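Local coordinates for glutathione transferase lambda1 (Populus trichocarpa, PDB 4PQH), which probably conjugates glutathione to electrophilic compounds and is probably a thiol-transferase, as a monomeric plant Lambda-class enzyme with a GST fold, at residues K72-H84 against V88-D100. Numbering follows the deposited sequence.
Sequences KVYPPNKVPSLEH and VKGESLDLIKYID. With GSH (glutathione), chain C.
The closing beta hairpin and following helix of the thioredoxin-like N-terminal domain of this GST meet where Leu82 pairs with Lys89, and the loops at one end of the pairing contribute part of the glutathione site. Strands 81-84 and 88-90 run antiparallel at 154°. Leu82 and Lys89 form a hydrogen-bonded pair: Leu82 N donates to Lys89 O at 2.8 Å, and Lys89 N returns a bond to Leu82 O. On one face of the sheet, Val88 CG1 packs on Tyr74 CD1 and Ser81 CB. The phenol ring of Tyr74 is sandwiched, with Pro76 CD over the centre of one face and Ser81 CB toward the rim of the other; its OH lies 3.3 Å from Gly90 CA, where glycine presents only its backbone. On the other face, helix 92-100 packs over Leu82. With CG anti to the backbone N (chi1 -180°), Leu82 sends CD2 against both Tyr98 CD2, 3.7 Å away, and Ile99 CG1, while its CB touches Leu95 CD2.

At the ligand end, the peptide bond before Pro80 is cis, as in the conserved cis-proline loop of thioredoxin folds. Val79 pairs with glutathione like a strand: Val79 N donates to GSH O2, and GSH N2 to Val79 O at 2.9 Å. Glu91, the N-cap residue of the helix, accepts from GSH N1 through OE2, while Ser92 N and OG bind the nearby carboxylate, with OG 2.7 Å from O11. A water bridges Pro80 O, Glu91 N and GSH O12. At the far end, Lys89 CE sits 3.3 Å above the centre of the Tyr98 ring, and Tyr98 OH meets His84 CD2 in the imidazole plane at 3.1 Å.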
# COMPACT_ATOMS: atom_id res chain seq x y z
N LYS A 72 -2.38 1.66 24.18
CA LYS A 72 -3.38 0.60 24.27
C LYS A 72 -3.50 -0.28 23.03
O LYS A 72 -4.01 -1.39 23.09
CB LYS A 72 -4.76 1.19 24.58
CG LYS A 72 -4.82 1.91 25.91
CD LYS A 72 -6.11 2.68 26.05
CE LYS A 72 -7.29 1.84 25.59
NZ LYS A 72 -8.59 2.44 26.02
N VAL A 73 -3.02 0.23 21.89
CA VAL A 73 -3.22 -0.46 20.63
C VAL A 73 -1.92 -1.01 20.05
O VAL A 73 -1.77 -2.22 19.87
CB VAL A 73 -3.89 0.44 19.59
CG1 VAL A 73 -4.06 -0.30 18.28
CG2 VAL A 73 -5.23 0.94 20.10
N TYR A 74 -0.97 -0.12 19.77
CA TYR A 74 0.23 -0.49 19.04
C TYR A 74 1.45 0.29 19.54
O TYR A 74 1.71 1.41 19.11
CB TYR A 74 0.00 -0.29 17.53
CG TYR A 74 1.09 -0.83 16.63
CD1 TYR A 74 1.42 -2.18 16.64
CD2 TYR A 74 1.77 0.01 15.76
CE1 TYR A 74 2.42 -2.67 15.81
CE2 TYR A 74 2.77 -0.48 14.93
CZ TYR A 74 3.09 -1.82 14.96
OH TYR A 74 4.08 -2.30 14.15
N PRO A 75 2.21 -0.32 20.47
CA PRO A 75 3.40 0.31 21.07
C PRO A 75 4.45 0.88 20.09
O PRO A 75 4.99 1.94 20.41
CB PRO A 75 3.99 -0.81 21.93
CG PRO A 75 2.79 -1.60 22.34
CD PRO A 75 1.89 -1.60 21.13
N PRO A 76 4.73 0.22 18.95
CA PRO A 76 5.70 0.85 18.04
C PRO A 76 5.26 2.22 17.50
O PRO A 76 6.07 2.94 16.91
CB PRO A 76 5.81 -0.16 16.89
CG PRO A 76 5.46 -1.47 17.53
CD PRO A 76 4.38 -1.14 18.51
N ASN A 77 3.98 2.55 17.69
CA ASN A 77 3.47 3.90 17.43
C ASN A 77 3.64 4.33 15.98
O ASN A 77 4.07 5.46 15.70
CB ASN A 77 4.12 4.91 18.38
CG ASN A 77 3.34 6.20 18.49
OD1 ASN A 77 2.13 6.24 18.24
ND2 ASN A 77 4.02 7.27 18.86
N LYS A 78 3.33 3.42 15.07
CA LYS A 78 3.29 3.73 13.64
C LYS A 78 2.03 3.15 13.03
O LYS A 78 1.41 2.27 13.63
CB LYS A 78 4.52 3.14 12.93
CG LYS A 78 5.84 3.74 13.38
CD LYS A 78 7.01 3.19 12.58
CE LYS A 78 8.32 3.86 12.99
NZ LYS A 78 9.49 3.27 12.27
N VAL A 79 1.63 3.68 11.87
CA VAL A 79 0.56 3.08 11.08
C VAL A 79 1.15 2.49 9.81
O VAL A 79 2.14 3.00 9.30
CB VAL A 79 -0.56 4.10 10.73
CG1 VAL A 79 -1.32 4.50 11.98
CG2 VAL A 79 0.02 5.32 10.01
N PRO A 80 0.54 1.42 9.26
CA PRO A 80 -0.67 0.74 9.72
C PRO A 80 -0.42 -0.30 10.80
O PRO A 80 0.69 -0.81 10.95
CB PRO A 80 -1.15 0.02 8.46
CG PRO A 80 0.12 -0.31 7.75
CD PRO A 80 1.02 0.88 7.98
N SER A 81 -1.48 -0.60 11.54
CA SER A 81 -1.52 -1.80 12.36
C SER A 81 -2.91 -2.41 12.23
O SER A 81 -3.89 -1.71 11.94
CB SER A 81 -1.16 -1.49 13.82
OG SER A 81 -2.15 -0.71 14.46
N LEU A 82 -2.99 -3.72 12.44
CA LEU A 82 -4.23 -4.45 12.28
C LEU A 82 -4.54 -5.17 13.58
O LEU A 82 -3.73 -5.97 14.07
CB LEU A 82 -4.12 -5.47 11.15
CG LEU A 82 -5.37 -6.30 10.88
CD1 LEU A 82 -6.48 -5.44 10.30
CD2 LEU A 82 -5.05 -7.48 9.97
N GLU A 83 -5.72 -4.87 14.13
CA GLU A 83 -6.25 -5.53 15.31
C GLU A 83 -7.20 -6.61 14.82
O GLU A 83 -8.23 -6.32 14.21
CB GLU A 83 -7.00 -4.52 16.16
CG GLU A 83 -7.70 -5.08 17.37
CD GLU A 83 -8.63 -4.07 18.01
OE1 GLU A 83 -8.50 -2.87 17.69
OE2 GLU A 83 -9.50 -4.47 18.81
N HIS A 84 -6.85 -7.87 15.09
CA HIS A 84 -7.63 -9.00 14.61
C HIS A 84 -7.35 -10.19 15.51
O HIS A 84 -6.20 -10.50 15.79
CB HIS A 84 -7.26 -9.32 13.16
CG HIS A 84 -8.04 -10.46 12.57
ND1 HIS A 84 -9.41 -10.42 12.43
CD2 HIS A 84 -7.64 -11.65 12.08
CE1 HIS A 84 -9.82 -11.55 11.89
NE2 HIS A 84 -8.77 -12.32 11.67
N VAL A 88 -2.56 -7.40 17.80
CA VAL A 88 -2.33 -6.25 16.94
C VAL A 88 -1.00 -6.48 16.24
O VAL A 88 0.02 -6.76 16.89
CB VAL A 88 -2.30 -4.92 17.71
CG1 VAL A 88 -2.02 -3.78 16.74
CG2 VAL A 88 -3.62 -4.69 18.42
N LYS A 89 -1.02 -6.39 14.92
CA LYS A 89 0.16 -6.68 14.12
C LYS A 89 0.47 -5.47 13.26
O LYS A 89 -0.44 -4.77 12.80
CB LYS A 89 -0.12 -7.87 13.21
CG LYS A 89 -0.83 -9.02 13.89
CD LYS A 89 -1.79 -9.70 12.94
CE LYS A 89 -1.10 -10.01 11.62
NZ LYS A 89 0.09 -10.89 11.83
N GLY A 90 1.75 -5.24 13.01
CA GLY A 90 2.17 -4.15 12.14
C GLY A 90 2.91 -4.64 10.92
O GLY A 90 2.91 -5.84 10.63
N GLU A 91 3.55 -3.70 10.23
CA GLU A 91 4.33 -3.92 9.00
C GLU A 91 3.45 -4.14 7.78
O GLU A 91 2.89 -5.21 7.58
CB GLU A 91 5.38 -5.02 9.15
CG GLU A 91 6.54 -4.67 10.09
CD GLU A 91 7.30 -3.43 9.64
OE1 GLU A 91 8.02 -2.86 10.48
OE2 GLU A 91 7.20 -3.02 8.46
N SER A 92 3.35 -3.10 6.95
CA SER A 92 2.45 -3.11 5.80
C SER A 92 2.56 -4.34 4.89
O SER A 92 1.54 -4.91 4.48
CB SER A 92 2.62 -1.82 4.99
OG SER A 92 3.93 -1.72 4.44
N LEU A 93 3.78 -4.74 4.56
CA LEU A 93 3.97 -5.91 3.69
C LEU A 93 3.52 -7.21 4.35
O LEU A 93 2.93 -8.07 3.70
CB LEU A 93 5.42 -6.02 3.22
CG LEU A 93 5.87 -4.90 2.29
CD1 LEU A 93 7.34 -5.08 1.94
CD2 LEU A 93 5.00 -4.88 1.03
N ASP A 94 3.81 -7.35 5.64
CA ASP A 94 3.32 -8.49 6.40
C ASP A 94 1.79 -8.48 6.41
O ASP A 94 1.15 -9.52 6.24
CB ASP A 94 3.85 -8.47 7.83
CG ASP A 94 5.32 -8.80 7.91
OD1 ASP A 94 5.88 -9.31 6.91
OD2 ASP A 94 5.92 -8.58 8.99
N LEU A 95 1.21 -7.29 6.61
CA LEU A 95 -0.23 -7.16 6.75
C LEU A 95 -1.02 -7.45 5.49
O LEU A 95 -2.09 -8.05 5.56
CB LEU A 95 -0.60 -5.77 7.27
CG LEU A 95 -0.21 -5.49 8.72
CD1 LEU A 95 -0.74 -4.13 9.12
CD2 LEU A 95 -0.80 -6.58 9.60
N ILE A 96 -0.52 -7.01 4.33
CA ILE A 96 -1.25 -7.32 3.10
C ILE A 96 -1.24 -8.83 2.86
O ILE A 96 -2.25 -9.40 2.43
CB ILE A 96 -0.76 -6.49 1.88
CG1 ILE A 96 0.65 -6.91 1.45
CG2 ILE A 96 -0.86 -5.00 2.18
CD1 ILE A 96 1.19 -6.08 0.28
N LYS A 97 -0.13 -9.50 3.17
CA LYS A 97 -0.09 -10.96 3.07
C LYS A 97 -1.02 -11.62 4.08
O LYS A 97 -1.72 -12.59 3.75
CB LYS A 97 1.35 -11.48 3.24
CG LYS A 97 2.28 -11.11 2.10
CD LYS A 97 3.69 -11.61 2.38
CE LYS A 97 4.64 -11.25 1.26
NZ LYS A 97 6.05 -11.56 1.64
N TYR A 98 -1.05 -11.09 5.29
CA TYR A 98 -1.88 -11.62 6.36
C TYR A 98 -3.37 -11.50 6.03
O TYR A 98 -4.12 -12.47 6.15
CB TYR A 98 -1.55 -10.93 7.69
CG TYR A 98 -2.40 -11.45 8.82
CD1 TYR A 98 -2.01 -12.58 9.54
CD2 TYR A 98 -3.60 -10.84 9.16
CE1 TYR A 98 -2.80 -13.06 10.57
CE2 TYR A 98 -4.39 -11.31 10.18
CZ TYR A 98 -3.98 -12.42 10.89
OH TYR A 98 -4.77 -12.89 11.91
N ILE A 99 -3.80 -10.31 5.62
CA ILE A 99 -5.20 -10.12 5.26
C ILE A 99 -5.59 -11.02 4.10
O ILE A 99 -6.66 -11.64 4.11
CB ILE A 99 -5.51 -8.64 4.95
CG1 ILE A 99 -5.48 -7.83 6.25
CG2 ILE A 99 -6.87 -8.51 4.25
CD1 ILE A 99 -5.68 -6.36 6.06
N ASP A 100 -4.70 -11.14 3.12
CA ASP A 100 -4.99 -11.96 1.95
C ASP A 100 -5.27 -13.41 2.33
O ASP A 100 -6.07 -14.08 1.67
CB ASP A 100 -3.82 -11.89 0.97
CG ASP A 100 -4.12 -12.59 -0.34
OD1 ASP A 100 -5.25 -12.43 -0.87
OD2 ASP A 100 -3.22 -13.28 -0.85
N1 GSH C . 7.79 -0.32 7.84
CA1 GSH C . 6.51 0.23 8.20
C1 GSH C . 5.48 -0.44 7.34
O11 GSH C . 5.84 -0.94 6.25
O12 GSH C . 4.29 -0.51 7.70
CB1 GSH C . 6.50 1.75 7.99
CG1 GSH C . 5.27 2.43 8.60
CD1 GSH C . 5.48 3.93 8.61
OE1 GSH C . 6.77 4.45 8.37
N2 GSH C . 4.44 4.72 8.86
CA2 GSH C . 4.68 6.14 9.12
C2 GSH C . 4.35 6.50 10.54
O2 GSH C . 3.36 5.80 11.23
CB2 GSH C . 3.85 7.04 8.22
SG2 GSH C . 4.43 7.11 6.50
N3 GSH C . 5.02 7.51 11.10
CA3 GSH C . 4.66 7.93 12.44
C3 GSH C . 5.85 7.90 13.36
O31 GSH C . 5.76 8.35 14.53
O32 GSH C . 6.94 7.42 12.99
O HOH W 1 3.39 -0.80 10.38
O HOH W 2 -4.22 -11.03 14.35